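Local coordinates for PPC domain-containing protein (Pyrococcus horikoshii, PDB 2DT4) that is of unknown function but belongs to the plant- and prokaryote-conserved (PPC) domain family and assembles as a trimer of identical subunits, at residues F6-Y12 / F117-G123; V16-L22 / E108-A114; N48-G52 / V63-K67; N78-K82 / K125-K129. All coordinates share one frame; numbering follows the deposited sequence.

Contact 1 (F6-Y12 / F117-G123)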
loop_
_atom_site.group_PDB
_atom_site.type_symbol
_atom_site.label_atom_id
_atom_site.label_comp_id
_atom_site.label_asym_id
_atom_site.label_seq_id
_atom_site.Cartn_x
_atom_site.Cartn_y
_atom_site.Cartn_z
ATOM N N PHE A 6 -3.750 19.140 -1.617
ATOM C CA PHE A 6 -4.496 19.182 -0.368
ATOM C C PHE A 6 -3.563 19.386 0.815
ATOM O O PHE A 6 -2.361 19.116 0.743
ATOM C CB PHE A 6 -5.256 17.862 -0.149
ATOM C CG PHE A 6 -6.243 17.574 -1.209
ATOM C CD1 PHE A 6 -7.526 18.089 -1.129
ATOM C CD2 PHE A 6 -5.876 16.876 -2.347
ATOM C CE1 PHE A 6 -8.429 17.858 -2.146
ATOM C CE2 PHE A 6 -6.772 16.650 -3.361
ATOM C CZ PHE A 6 -8.061 17.165 -3.262
ATOM N N SER A 7 -4.135 19.843 1.921
ATOM C CA SER A 7 -3.414 19.894 3.168
ATOM C C SER A 7 -3.714 18.644 3.978
ATOM O O SER A 7 -4.753 17.967 3.804
ATOM C CB SER A 7 -3.761 21.147 3.995
ATOM O OG SER A 7 -5.115 21.191 4.351
ATOM N N LEU A 8 -2.817 18.337 4.893
ATOM C CA LEU A 8 -2.977 17.135 5.719
ATOM C C LEU A 8 -3.891 17.483 6.890
ATOM O O LEU A 8 -3.572 18.360 7.711
ATOM C CB LEU A 8 -1.618 16.622 6.216
ATOM C CG LEU A 8 -0.733 16.051 5.127
ATOM C CD1 LEU A 8 0.758 16.046 5.594
ATOM C CD2 LEU A 8 -1.188 14.629 4.726
ATOM N N GLY A 9 -5.036 16.824 6.943
ATOM C CA GLY A 9 -5.924 16.917 8.075
ATOM C C GLY A 9 -5.614 15.916 9.149
ATOM O O GLY A 9 -4.450 15.581 9.390
ATOM N N ARG A 10 -6.670 15.434 9.791
ATOM C CA ARG A 10 -6.562 14.512 10.903
ATOM C C ARG A 10 -6.026 13.171 10.427
ATOM O O ARG A 10 -6.287 12.751 9.294
ATOM C CB ARG A 10 -7.912 14.367 11.614
ATOM C CG ARG A 10 -8.342 15.656 12.307
ATOM C CD ARG A 10 -9.780 15.670 12.712
ATOM N NE ARG A 10 -10.665 15.764 11.562
ATOM C CZ ARG A 10 -11.980 15.530 11.549
ATOM N NH1 ARG A 10 -12.646 15.687 10.397
ATOM N NH2 ARG A 10 -12.615 15.154 12.648
ATOM N N THR A 11 -5.278 12.536 11.309
ATOM C CA THR A 11 -4.583 11.272 11.044
ATOM C C THR A 11 -5.050 10.205 12.057
ATOM O O THR A 11 -5.174 10.485 13.248
ATOM C CB THR A 11 -3.079 11.504 11.183
ATOM O OG1 THR A 11 -2.667 12.580 10.319
ATOM C CG2 THR A 11 -2.307 10.266 10.763
ATOM N N TYR A 12 -5.304 8.977 11.589
ATOM C CA TYR A 12 -5.828 7.916 12.422
ATOM C C TYR A 12 -5.197 6.548 12.156
ATOM O O TYR A 12 -4.781 6.245 11.040
ATOM C CB TYR A 12 -7.340 7.757 12.218
ATOM C CG TYR A 12 -8.195 9.019 12.354
ATOM C CD1 TYR A 12 -8.896 9.275 13.518
ATOM C CD2 TYR A 12 -8.319 9.925 11.305
ATOM C CE1 TYR A 12 -9.701 10.387 13.633
ATOM C CE2 TYR A 12 -9.138 11.022 11.409
ATOM C CZ TYR A 12 -9.812 11.253 12.577
ATOM O OH TYR A 12 -10.662 12.347 12.667
ATOM N N PHE A 117 -5.138 2.573 8.585
ATOM C CA PHE A 117 -4.522 3.887 8.633
ATOM C C PHE A 117 -5.373 4.786 7.740
ATOM O O PHE A 117 -5.684 4.421 6.606
ATOM C CB PHE A 117 -3.077 3.900 8.126
ATOM C CG PHE A 117 -2.497 5.275 8.009
ATOM C CD1 PHE A 117 -2.328 5.875 6.780
ATOM C CD2 PHE A 117 -2.135 5.981 9.153
ATOM C CE1 PHE A 117 -1.786 7.173 6.679
ATOM C CE2 PHE A 117 -1.592 7.267 9.045
ATOM C CZ PHE A 117 -1.413 7.844 7.819
ATOM N N LEU A 118 -5.742 5.951 8.262
ATOM C CA LEU A 118 -6.594 6.879 7.531
ATOM C C LEU A 118 -6.060 8.286 7.670
ATOM O O LEU A 118 -5.820 8.748 8.790
ATOM C CB LEU A 118 -8.022 6.785 8.030
ATOM C CG LEU A 118 -9.019 7.571 7.207
ATOM C CD1 LEU A 118 -10.379 6.915 7.296
ATOM C CD2 LEU A 118 -9.139 9.044 7.629
ATOM N N GLN A 119 -5.827 8.961 6.540
ATOM C CA GLN A 119 -5.289 10.315 6.529
ATOM C C GLN A 119 -6.284 11.212 5.817
ATOM O O GLN A 119 -6.465 11.123 4.589
ATOM C CB GLN A 119 -3.905 10.371 5.839
ATOM C CG GLN A 119 -3.361 11.785 5.643
ATOM C CD GLN A 119 -3.154 12.467 6.994
ATOM O OE1 GLN A 119 -3.840 13.472 7.316
ATOM N NE2 GLN A 119 -2.273 11.922 7.793
ATOM N N GLU A 120 -6.865 12.125 6.588
ATOM C CA GLU A 120 -7.800 13.085 6.032
ATOM C C GLU A 120 -7.038 14.107 5.209
ATOM O O GLU A 120 -5.924 14.468 5.572
ATOM C CB GLU A 120 -8.532 13.806 7.180
ATOM C CG GLU A 120 -9.460 14.908 6.746
ATOM C CD GLU A 120 -10.082 15.647 7.897
ATOM O OE1 GLU A 120 -11.265 16.032 7.741
ATOM O OE2 GLU A 120 -9.401 15.855 8.931
ATOM N N LEU A 121 -7.647 14.550 4.110
ATOM C CA LEU A 121 -7.109 15.610 3.252
ATOM C C LEU A 121 -8.110 16.756 3.167
ATOM O O LEU A 121 -9.324 16.512 3.107
ATOM C CB LEU A 121 -6.892 15.051 1.856
ATOM C CG LEU A 121 -5.896 13.892 1.745
ATOM C CD1 LEU A 121 -5.755 13.459 0.297
ATOM C CD2 LEU A 121 -4.512 14.183 2.373
ATOM N N LYS A 122 -7.595 17.996 3.212
ATOM C CA LYS A 122 -8.416 19.201 3.244
ATOM C C LYS A 122 -8.060 20.056 2.040
ATOM O O LYS A 122 -6.901 20.246 1.703
ATOM C CB LYS A 122 -8.153 20.022 4.511
ATOM C CG LYS A 122 -8.285 19.304 5.848
ATOM C CD LYS A 122 -9.698 19.090 6.191
ATOM C CE LYS A 122 -9.893 19.095 7.704
ATOM N NZ LYS A 122 -11.258 18.862 8.159
ATOM N N GLY A 123 -9.067 20.579 1.381
ATOM C CA GLY A 123 -8.821 21.439 0.243
ATOM C C GLY A 123 -10.001 21.522 -0.677
ATOM O O GLY A 123 -11.163 21.527 -0.271
#
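Two donors of R10 grip the carboxylate oxygen E120 OE2: the backbone R10 N at 2.9 Å, which uses the anti lone pair, and the side-chain R10 NE, which arrives on the syn side, 31° out of the carboxylate plane. The other oxygen, E120 OE1, accepts from R10 NH1 at 3.0 Å, so the guanidinium engages the acid side-on, its plane turned 47° from that of the carboxylate. K122 NZ, 2.9 Å from E120 OE1, meets this oxygen from the opposite face to R10 NH1, and the shared anion probably offsets the proximity of the two cations. E120 reaches the spot because its chain runs straight out, with CG anti to the backbone N (chi1 176°). With E120 cut back to an alanine, R10 N would probably lose this acceptor and the R10 and K122 cations the anion between them. Beneath the network, strands 5-16 and 114-123 pair antiparallel with a beta bulge: L8 faces L121, yet T11 faces Q119, one residue out of step. G9 sits at this irregularity, where a CB would collide with E120 OE2. Beyond it, Y12 and L118 lie side by side, Y12 CD2 being 3.9 Å from L118 CD2, while F117 CE2 comes 3.5 Å from T11 CG2. The F6 and L121 side chains cross at about a right angle, F6 CB 3.8 Å from L121 CB. E33 takes R10 NH2 on its backbone oxygen and Y12 OH on its carboxylate; T11 and Y12 pair with a strand of the second subunit, F6 with one of the third.

Contact 2 (V16-L22 / E108-A114)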
loop_
_atom_site.group_PDB
_atom_site.type_symbol
_atom_site.label_atom_id
_atom_site.label_comp_id
_atom_site.label_asym_id
_atom_site.label_seq_id
_atom_site.Cartn_x
_atom_site.Cartn_y
_atom_site.Cartn_z
ATOM N N VAL A 16 -10.434 -2.146 13.600
ATOM C CA VAL A 16 -11.856 -2.262 13.365
ATOM C C VAL A 16 -12.379 -3.488 14.131
ATOM O O VAL A 16 -11.798 -4.561 14.022
ATOM C CB VAL A 16 -12.120 -2.436 11.842
ATOM C CG1 VAL A 16 -13.592 -2.605 11.578
ATOM C CG2 VAL A 16 -11.561 -1.297 11.045
ATOM N N PRO A 17 -13.476 -3.355 14.889
ATOM C CA PRO A 17 -14.029 -4.511 15.598
ATOM C C PRO A 17 -14.363 -5.712 14.717
ATOM O O PRO A 17 -14.854 -5.567 13.597
ATOM C CB PRO A 17 -15.292 -3.937 16.242
ATOM C CG PRO A 17 -14.986 -2.544 16.455
ATOM C CD PRO A 17 -14.207 -2.131 15.215
ATOM N N GLU A 18 -14.114 -6.903 15.267
ATOM C CA GLU A 18 -14.532 -8.161 14.650
ATOM C C GLU A 18 -16.024 -8.093 14.306
ATOM O O GLU A 18 -16.868 -7.715 15.142
ATOM C CB GLU A 18 -14.247 -9.348 15.570
ATOM C CG GLU A 18 -14.681 -10.695 14.999
ATOM C CD GLU A 18 -14.617 -11.836 15.998
ATOM O OE1 GLU A 18 -14.589 -11.582 17.228
ATOM O OE2 GLU A 18 -14.617 -12.986 15.529
ATOM N N GLY A 19 -16.325 -8.567 13.099
ATOM C CA GLY A 19 -17.699 -8.626 12.637
ATOM C C GLY A 19 -18.257 -7.441 11.896
ATOM O O GLY A 19 -19.333 -7.558 11.270
ATOM N N GLU A 20 -17.506 -6.332 11.872
ATOM C CA GLU A 20 -17.965 -5.193 11.080
ATOM C C GLU A 20 -17.754 -5.565 9.633
ATOM O O GLU A 20 -16.797 -6.312 9.316
ATOM C CB GLU A 20 -17.135 -3.940 11.384
ATOM C CG GLU A 20 -17.501 -3.312 12.715
ATOM C CD GLU A 20 -18.618 -2.260 12.628
ATOM O OE1 GLU A 20 -19.139 -1.933 11.544
ATOM O OE2 GLU A 20 -18.962 -1.713 13.700
ATOM N N GLU A 21 -18.501 -4.890 8.765
ATOM C CA GLU A 21 -18.226 -4.999 7.330
ATOM C C GLU A 21 -17.296 -3.806 7.114
ATOM O O GLU A 21 -17.603 -2.680 7.513
ATOM C CB GLU A 21 -19.461 -4.886 6.450
ATOM C CG GLU A 21 -19.202 -5.222 4.979
ATOM C CD GLU A 21 -18.492 -4.126 4.253
ATOM O OE1 GLU A 21 -19.002 -2.978 4.262
ATOM O OE2 GLU A 21 -17.431 -4.400 3.648
ATOM N N LEU A 22 -16.100 -4.121 6.593
ATOM C CA LEU A 22 -15.059 -3.091 6.516
ATOM C C LEU A 22 -15.413 -1.751 5.842
ATOM O O LEU A 22 -15.107 -0.676 6.385
ATOM C CB LEU A 22 -13.821 -3.718 5.881
ATOM C CG LEU A 22 -12.568 -2.845 5.851
ATOM C CD1 LEU A 22 -12.209 -2.390 7.254
ATOM C CD2 LEU A 22 -11.414 -3.611 5.194
ATOM N N GLU A 108 -17.276 -6.112 -0.616
ATOM C CA GLU A 108 -17.589 -6.151 0.821
ATOM C C GLU A 108 -16.700 -7.155 1.515
ATOM O O GLU A 108 -16.187 -8.066 0.870
ATOM C CB GLU A 108 -19.057 -6.512 1.061
ATOM C CG GLU A 108 -19.457 -7.864 0.546
ATOM C CD GLU A 108 -20.881 -8.272 0.959
ATOM O OE1 GLU A 108 -21.843 -7.711 0.428
ATOM O OE2 GLU A 108 -21.036 -9.150 1.818
ATOM N N GLY A 109 -16.547 -7.024 2.834
ATOM C CA GLY A 109 -15.746 -8.004 3.541
ATOM C C GLY A 109 -15.965 -7.883 5.036
ATOM O O GLY A 109 -15.855 -6.797 5.628
ATOM N N GLU A 110 -16.219 -9.034 5.635
ATOM C CA GLU A 110 -16.431 -9.074 7.080
ATOM C C GLU A 110 -15.062 -9.059 7.759
ATOM O O GLU A 110 -14.179 -9.859 7.442
ATOM C CB GLU A 110 -17.209 -10.336 7.468
ATOM C CG GLU A 110 -17.451 -10.410 8.941
ATOM C CD GLU A 110 -18.176 -11.684 9.326
ATOM O OE1 GLU A 110 -19.187 -12.003 8.675
ATOM O OE2 GLU A 110 -17.688 -12.371 10.239
ATOM N N VAL A 111 -14.890 -8.164 8.710
ATOM C CA VAL A 111 -13.614 -8.076 9.433
ATOM C C VAL A 111 -13.383 -9.101 10.534
ATOM O O VAL A 111 -14.185 -9.130 11.464
ATOM C CB VAL A 111 -13.526 -6.725 10.161
ATOM C CG1 VAL A 111 -12.333 -6.656 11.143
ATOM C CG2 VAL A 111 -13.499 -5.586 9.151
ATOM N N PHE A 112 -12.186 -9.736 10.398
ATOM C CA PHE A 112 -11.825 -10.539 11.586
ATOM C C PHE A 112 -10.953 -9.596 12.374
ATOM O O PHE A 112 -11.258 -9.235 13.488
ATOM C CB PHE A 112 -11.149 -11.892 11.160
ATOM C CG PHE A 112 -10.647 -12.719 12.310
ATOM C CD1 PHE A 112 -11.514 -13.101 13.342
ATOM C CD2 PHE A 112 -9.312 -13.060 12.390
ATOM C CE1 PHE A 112 -11.033 -13.854 14.424
ATOM C CE2 PHE A 112 -8.832 -13.804 13.466
ATOM C CZ PHE A 112 -9.701 -14.191 14.486
ATOM N N VAL A 113 -9.858 -9.197 11.707
ATOM C CA VAL A 113 -8.930 -8.178 12.257
ATOM C C VAL A 113 -8.720 -7.229 11.089
ATOM O O VAL A 113 -8.462 -7.673 9.997
ATOM C CB VAL A 113 -7.574 -8.720 12.710
ATOM C CG1 VAL A 113 -6.548 -7.577 13.049
ATOM C CG2 VAL A 113 -7.774 -9.656 13.913
ATOM N N ALA A 114 -8.717 -5.912 11.372
ATOM C CA ALA A 114 -8.404 -4.933 10.304
ATOM C C ALA A 114 -7.737 -3.762 11.029
ATOM O O ALA A 114 -8.333 -3.178 11.967
ATOM C CB ALA A 114 -9.552 -4.455 9.458
HETATM O O HOH W 1 -10.589 -6.821 14.884
#
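V111 fills the tight centre of this contact, its two methyls spread between the ends of the 16-22 loop. CG2, anti to the carbonyl carbon, lies 3.8 Å from both V16 CG1 and L22 CB, while CG1 is directed at the carbonyl oxygens of V16 and P17. A114 completes the apolar patch, with A114 CB 4.0 Å from L22 CD1. The backbone of V111 is bonded through both its polar atoms: V111 N donates to E20 O at 2.7 Å and 174°, and V111 O accepts from G19 N. Farther along, G109 O accepts from L22 N and G109 N donates to E21 OE2 at 2.9 Å. The E21 chain bends at chi2 (-76°), which brings OE2 back to G109 N; this oxygen is met on its anti side. It also takes the backbone N of L23, and E21 OE1 bonds T24.

The solvent side is looser, exposed G19 and E110 coming no nearer than 4.1 Å, from G19 CA to E110 CG. At the edge facing the second subunit, E18 OE2 stands 3.8 Å from F112 CD1, at the ring edge with the two planes 79° apart, and E18 OE1 is held by Y133 of that subunit. A water spans the backbones here by donating to V16 O and, at 2.9 Å, to F112 O. Opposite F112 and V113, T45 pairs with both, a classic beta bulge where the chain turns a corner. The loop itself makes a type II beta turn from P17 to E20, with G19 at positive phi, and then E21 serves as the side-chain N-cap of helix 22-33.

Contact 3 (N48-G52 / V63-K67)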
loop_
_atom_site.group_PDB
_atom_site.type_symbol
_atom_site.label_atom_id
_atom_site.label_comp_id
_atom_site.label_asym_id
_atom_site.label_seq_id
_atom_site.Cartn_x
_atom_site.Cartn_y
_atom_site.Cartn_z
ATOM N N ASN A 48 -15.124 -14.305 4.161
ATOM C CA ASN A 48 -16.014 -14.276 3.016
ATOM C C ASN A 48 -15.978 -12.959 2.223
ATOM O O ASN A 48 -17.046 -12.378 1.936
ATOM C CB ASN A 48 -17.428 -14.599 3.458
ATOM C CG ASN A 48 -17.479 -15.783 4.419
ATOM O OD1 ASN A 48 -17.005 -16.877 4.122
ATOM N ND2 ASN A 48 -18.054 -15.553 5.605
ATOM N N PRO A 49 -14.778 -12.476 1.871
ATOM C CA PRO A 49 -14.696 -11.228 1.108
ATOM C C PRO A 49 -15.268 -11.396 -0.296
ATOM O O PRO A 49 -15.142 -12.446 -0.911
ATOM C CB PRO A 49 -13.201 -10.909 1.097
ATOM C CG PRO A 49 -12.534 -12.237 1.209
ATOM C CD PRO A 49 -13.428 -13.022 2.114
ATOM N N LYS A 50 -15.910 -10.346 -0.775
ATOM C CA LYS A 50 -16.345 -10.285 -2.167
ATOM C C LYS A 50 -15.479 -9.270 -2.878
ATOM O O LYS A 50 -15.352 -8.135 -2.399
ATOM C CB LYS A 50 -17.809 -9.892 -2.285
ATOM C CG LYS A 50 -18.732 -10.857 -1.585
ATOM C CD LYS A 50 -20.182 -10.575 -1.891
ATOM C CE LYS A 50 -21.058 -11.667 -1.323
ATOM N NZ LYS A 50 -21.528 -11.334 0.017
ATOM N N ILE A 51 -14.917 -9.675 -4.024
ATOM C CA ILE A 51 -14.078 -8.785 -4.830
ATOM C C ILE A 51 -14.744 -8.566 -6.187
ATOM O O ILE A 51 -15.580 -9.354 -6.608
ATOM C CB ILE A 51 -12.621 -9.335 -4.968
ATOM C CG1 ILE A 51 -12.631 -10.752 -5.536
ATOM C CG2 ILE A 51 -11.905 -9.218 -3.629
ATOM C CD1 ILE A 51 -11.252 -11.331 -5.848
ATOM N N GLY A 52 -14.352 -7.494 -6.837
ATOM C CA GLY A 52 -14.889 -7.106 -8.129
ATOM C C GLY A 52 -13.842 -6.835 -9.184
ATOM O O GLY A 52 -12.784 -6.279 -8.906
ATOM N N VAL A 63 -18.667 -9.782 -9.779
ATOM C CA VAL A 63 -18.448 -9.974 -8.361
ATOM C C VAL A 63 -18.067 -11.432 -8.134
ATOM O O VAL A 63 -18.774 -12.360 -8.576
ATOM C CB VAL A 63 -19.668 -9.602 -7.522
ATOM C CG1 VAL A 63 -19.428 -9.900 -6.071
ATOM C CG2 VAL A 63 -20.032 -8.139 -7.681
ATOM N N ILE A 64 -16.919 -11.633 -7.488
ATOM C CA ILE A 64 -16.410 -12.947 -7.146
ATOM C C ILE A 64 -16.491 -13.131 -5.621
ATOM O O ILE A 64 -15.767 -12.454 -4.872
ATOM C CB ILE A 64 -14.954 -13.091 -7.631
ATOM C CG1 ILE A 64 -14.898 -12.788 -9.138
ATOM C CG2 ILE A 64 -14.417 -14.449 -7.265
ATOM C CD1 ILE A 64 -13.481 -12.633 -9.683
ATOM N N PRO A 65 -17.403 -13.973 -5.149
ATOM C CA PRO A 65 -17.559 -14.188 -3.700
ATOM C C PRO A 65 -16.615 -15.248 -3.166
ATOM O O PRO A 65 -16.752 -16.426 -3.502
ATOM C CB PRO A 65 -19.018 -14.659 -3.547
ATOM C CG PRO A 65 -19.356 -15.286 -4.884
ATOM C CD PRO A 65 -18.434 -14.688 -5.939
ATOM N N LEU A 66 -15.655 -14.863 -2.357
ATOM C CA LEU A 66 -14.743 -15.821 -1.764
ATOM C C LEU A 66 -15.345 -16.332 -0.468
ATOM O O LEU A 66 -16.258 -15.707 0.091
ATOM C CB LEU A 66 -13.360 -15.180 -1.553
ATOM C CG LEU A 66 -12.720 -14.624 -2.811
ATOM C CD1 LEU A 66 -11.453 -13.764 -2.542
ATOM C CD2 LEU A 66 -12.367 -15.730 -3.793
ATOM N N LYS A 67 -14.821 -17.454 0.018
ATOM C CA LYS A 67 -15.280 -18.075 1.242
ATOM C C LYS A 67 -14.157 -18.346 2.227
ATOM O O LYS A 67 -13.035 -18.712 1.857
ATOM C CB LYS A 67 -16.028 -19.364 0.928
ATOM C CG LYS A 67 -17.256 -19.117 0.035
ATOM C CD LYS A 67 -18.526 -19.773 0.537
ATOM C CE LYS A 67 -19.533 -20.045 -0.595
ATOM N NZ LYS A 67 -19.296 -21.372 -1.311
HETATM O O HOH W 2 -18.209 -13.974 -0.251
#
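A beta hairpin made by strands 49-55 and 60-65 brings these segments together; in the three-stranded antiparallel sheet 60-65 is an outer strand and 49-55 the middle one, next to 106-111. The short axes run 156° apart, and the register is regular: I51 and I64 form the hydrogen-bonded pair, flanked by the non-hydrogen-bonded pairs K50-P65 and G52-V63. I64 N reaches I51 O at 2.8 Å and 173°, and I51 N returns the bond to I64 O at 3.0 Å. Past P65 the pairing continues with L66 N donating to P49 O at 2.9 Å.

One face is apolar. I51 CG1, placed between the backbone N and the carbonyl carbon (chi1 55°), comes 3.9 Å from I64 CB and carries CD1 on to L66 CD1 at 4.1 Å. P49 crosses L66 at about a right angle, and L94 of strand 85-95 packs against P49, I51 and L66. On the other face K50 CB meets V63 CG1 at 4.1 Å, while the K50 ammonium is engaged by E108. At the N48 end, a water lies 2.6 Å from L66 O, and N48 OD1 accepts from the backbone N of G68.

Contact 4 (N78-K82 / K125-K129)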
loop_
_atom_site.group_PDB
_atom_site.type_symbol
_atom_site.label_atom_id
_atom_site.label_comp_id
_atom_site.label_asym_id
_atom_site.label_seq_id
_atom_site.Cartn_x
_atom_site.Cartn_y
_atom_site.Cartn_z
ATOM N N ASN A 78 -9.434 5.133 -0.909
ATOM C CA ASN A 78 -9.693 6.522 -0.588
ATOM C C ASN A 78 -11.145 6.722 -0.175
ATOM O O ASN A 78 -12.001 5.866 -0.401
ATOM C CB ASN A 78 -9.306 7.411 -1.792
ATOM C CG ASN A 78 -9.983 6.994 -3.066
ATOM O OD1 ASN A 78 -11.219 7.020 -3.138
ATOM N ND2 ASN A 78 -9.194 6.547 -4.066
ATOM N N VAL A 79 -11.386 7.865 0.459
ATOM C CA VAL A 79 -12.714 8.347 0.840
ATOM C C VAL A 79 -12.916 9.680 0.119
ATOM O O VAL A 79 -12.006 10.521 0.070
ATOM C CB VAL A 79 -12.868 8.532 2.373
ATOM C CG1 VAL A 79 -14.304 8.937 2.702
ATOM C CG2 VAL A 79 -12.503 7.267 3.146
ATOM N N SER A 80 -14.090 9.851 -0.476
ATOM C CA SER A 80 -14.420 11.101 -1.156
ATOM C C SER A 80 -15.916 11.249 -1.226
ATOM O O SER A 80 -16.640 10.296 -1.092
ATOM C CB SER A 80 -13.757 11.200 -2.536
ATOM O OG SER A 80 -14.157 10.175 -3.406
ATOM N N LEU A 81 -16.366 12.471 -1.389
ATOM C CA LEU A 81 -17.793 12.744 -1.491
ATOM C C LEU A 81 -18.425 12.087 -2.713
ATOM O O LEU A 81 -17.896 12.169 -3.809
ATOM C CB LEU A 81 -17.990 14.258 -1.572
ATOM C CG LEU A 81 -19.357 14.886 -1.722
ATOM C CD1 LEU A 81 -20.193 14.699 -0.482
ATOM C CD2 LEU A 81 -19.188 16.382 -2.012
ATOM N N LYS A 82 -19.557 11.425 -2.511
ATOM C CA LYS A 82 -20.382 10.921 -3.603
ATOM C C LYS A 82 -21.833 11.094 -3.168
ATOM O O LYS A 82 -22.237 10.616 -2.105
ATOM C CB LYS A 82 -20.122 9.454 -3.925
ATOM C CG LYS A 82 -20.924 8.875 -5.098
ATOM C CD LYS A 82 -20.649 7.415 -5.239
ATOM C CE LYS A 82 -21.405 6.729 -6.364
ATOM N NZ LYS A 82 -21.048 5.255 -6.351
ATOM N N LYS A 125 -12.646 20.733 -3.792
ATOM C CA LYS A 125 -13.586 19.670 -3.996
ATOM C C LYS A 125 -12.932 18.568 -4.802
ATOM O O LYS A 125 -12.135 18.818 -5.731
ATOM C CB LYS A 125 -14.819 20.195 -4.704
ATOM C CG LYS A 125 -15.678 21.013 -3.746
ATOM C CD LYS A 125 -16.971 21.446 -4.386
ATOM C CE LYS A 125 -17.650 22.505 -3.546
ATOM N NZ LYS A 125 -18.496 23.354 -4.445
ATOM N N ILE A 126 -13.343 17.350 -4.453
ATOM C CA ILE A 126 -12.876 16.140 -5.119
ATOM C C ILE A 126 -14.028 15.150 -4.964
ATOM O O ILE A 126 -14.186 14.495 -3.949
ATOM C CB ILE A 126 -11.495 15.614 -4.610
ATOM C CG1 ILE A 126 -11.021 14.404 -5.404
ATOM C CG2 ILE A 126 -11.500 15.324 -3.133
ATOM C CD1 ILE A 126 -9.596 14.011 -5.068
ATOM N N GLU A 127 -14.937 15.193 -5.921
ATOM C CA GLU A 127 -16.194 14.450 -5.809
ATOM C C GLU A 127 -16.399 13.405 -6.905
ATOM O O GLU A 127 -16.074 13.671 -8.089
ATOM C CB GLU A 127 -17.284 15.529 -5.909
ATOM C CG GLU A 127 -18.709 15.036 -5.740
ATOM C CD GLU A 127 -19.717 16.172 -5.607
ATOM O OE1 GLU A 127 -19.323 17.387 -5.566
ATOM O OE2 GLU A 127 -20.918 15.823 -5.553
ATOM N N ARG A 128 -16.926 12.236 -6.523
ATOM C CA ARG A 128 -17.234 11.189 -7.486
ATOM C C ARG A 128 -18.565 11.483 -8.153
ATOM O O ARG A 128 -19.587 11.626 -7.478
ATOM C CB ARG A 128 -17.319 9.825 -6.844
ATOM C CG ARG A 128 -16.022 9.282 -6.326
ATOM C CD ARG A 128 -16.097 7.840 -5.868
ATOM N NE ARG A 128 -14.781 7.410 -5.391
ATOM C CZ ARG A 128 -13.757 7.087 -6.180
ATOM N NH1 ARG A 128 -12.588 6.783 -5.621
ATOM N NH2 ARG A 128 -13.857 7.058 -7.495
ATOM N N LYS A 129 -18.538 11.610 -9.464
ATOM C CA LYS A 129 -19.755 11.845 -10.239
ATOM C C LYS A 129 -19.845 10.838 -11.348
ATOM O O LYS A 129 -18.829 10.308 -11.813
ATOM C CB LYS A 129 -19.790 13.266 -10.790
ATOM C CG LYS A 129 -19.781 14.344 -9.719
ATOM C CD LYS A 129 -19.836 15.747 -10.268
ATOM C CE LYS A 129 -19.646 16.800 -9.192
ATOM N NZ LYS A 129 -19.238 18.146 -9.711
HETATM O O HOH W 3 -13.813 7.459 -2.616
HETATM O O HOH W 4 -14.381 14.676 -1.259
#
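R128 NH1 donates to N78 OD1 at 2.8 Å, in the carbonyl plane and on a lone pair of the amide oxygen. The amide and guanidinium planes are only 22° apart, so the two flat groups meet nearly coplanar, edge against edge. A water lies in the same guanidinium plane; it accepts from R128 NE at 2.9 Å, probably donates to N78 OD1 and is 2.8 Å from S80 OG. The R128 chain reaches this site fully extended from CG to NE, passing S80 OG with its CG at 3.6 Å.

The backbone sets where that chain starts. R128 N donates to L81 O at 2.9 Å, and a second water joins I126 O to L81 N. L81 and E127, both partly exposed, lie side by side, with L81 CD2 3.6 Å from E127 CD; K82 CB and R128 CB touch at 4.1 Å. A leucine in place of R128 would lack the guanidinium and would probably leave N78 OD1 without its charged donor and the water without its NE partner.

Farther out, W138 donates to S80 OG, and the carbonyl of A136 receives R128 NH2. E115 of the third subunit makes a salt bridge with R128 NH1 and accepts from N78 ND2, so ND2 to E115 and OD1 to R128 together favour this turn of the amide. Strand 127-128 is thus a short, loosely parallel addition to strand 69-82 of the mixed sheet, the touching parts running 68° apart, joined by one direct backbone bond and by side-chain and water links that continue into the trimer interface.

In the fold
Contact 1 closes the longest loop of the four, and contacts 2 and 3 are nested in turn within it; contact 4 crosses the loops of contacts 1 and 2. Contacts 1 and 4 belong to the mixed sheet, their centres about 14 Å apart, and touch through F6 CZ and I126 CG2 at 3.9 Å. Contacts 2 and 3 meet at the three-stranded sheet, also about 14 Å between centres, where E108 OE2 and K50 NZ form a 2.9 Å salt bridge. Centres of contacts 1 and 3 lie about 30 Å apart, on opposite sides of the chain's centre. Contacts 1, 3 and 4 reach the third subunit and contacts 1 and 2 the second, so all four border the trimer interfaces.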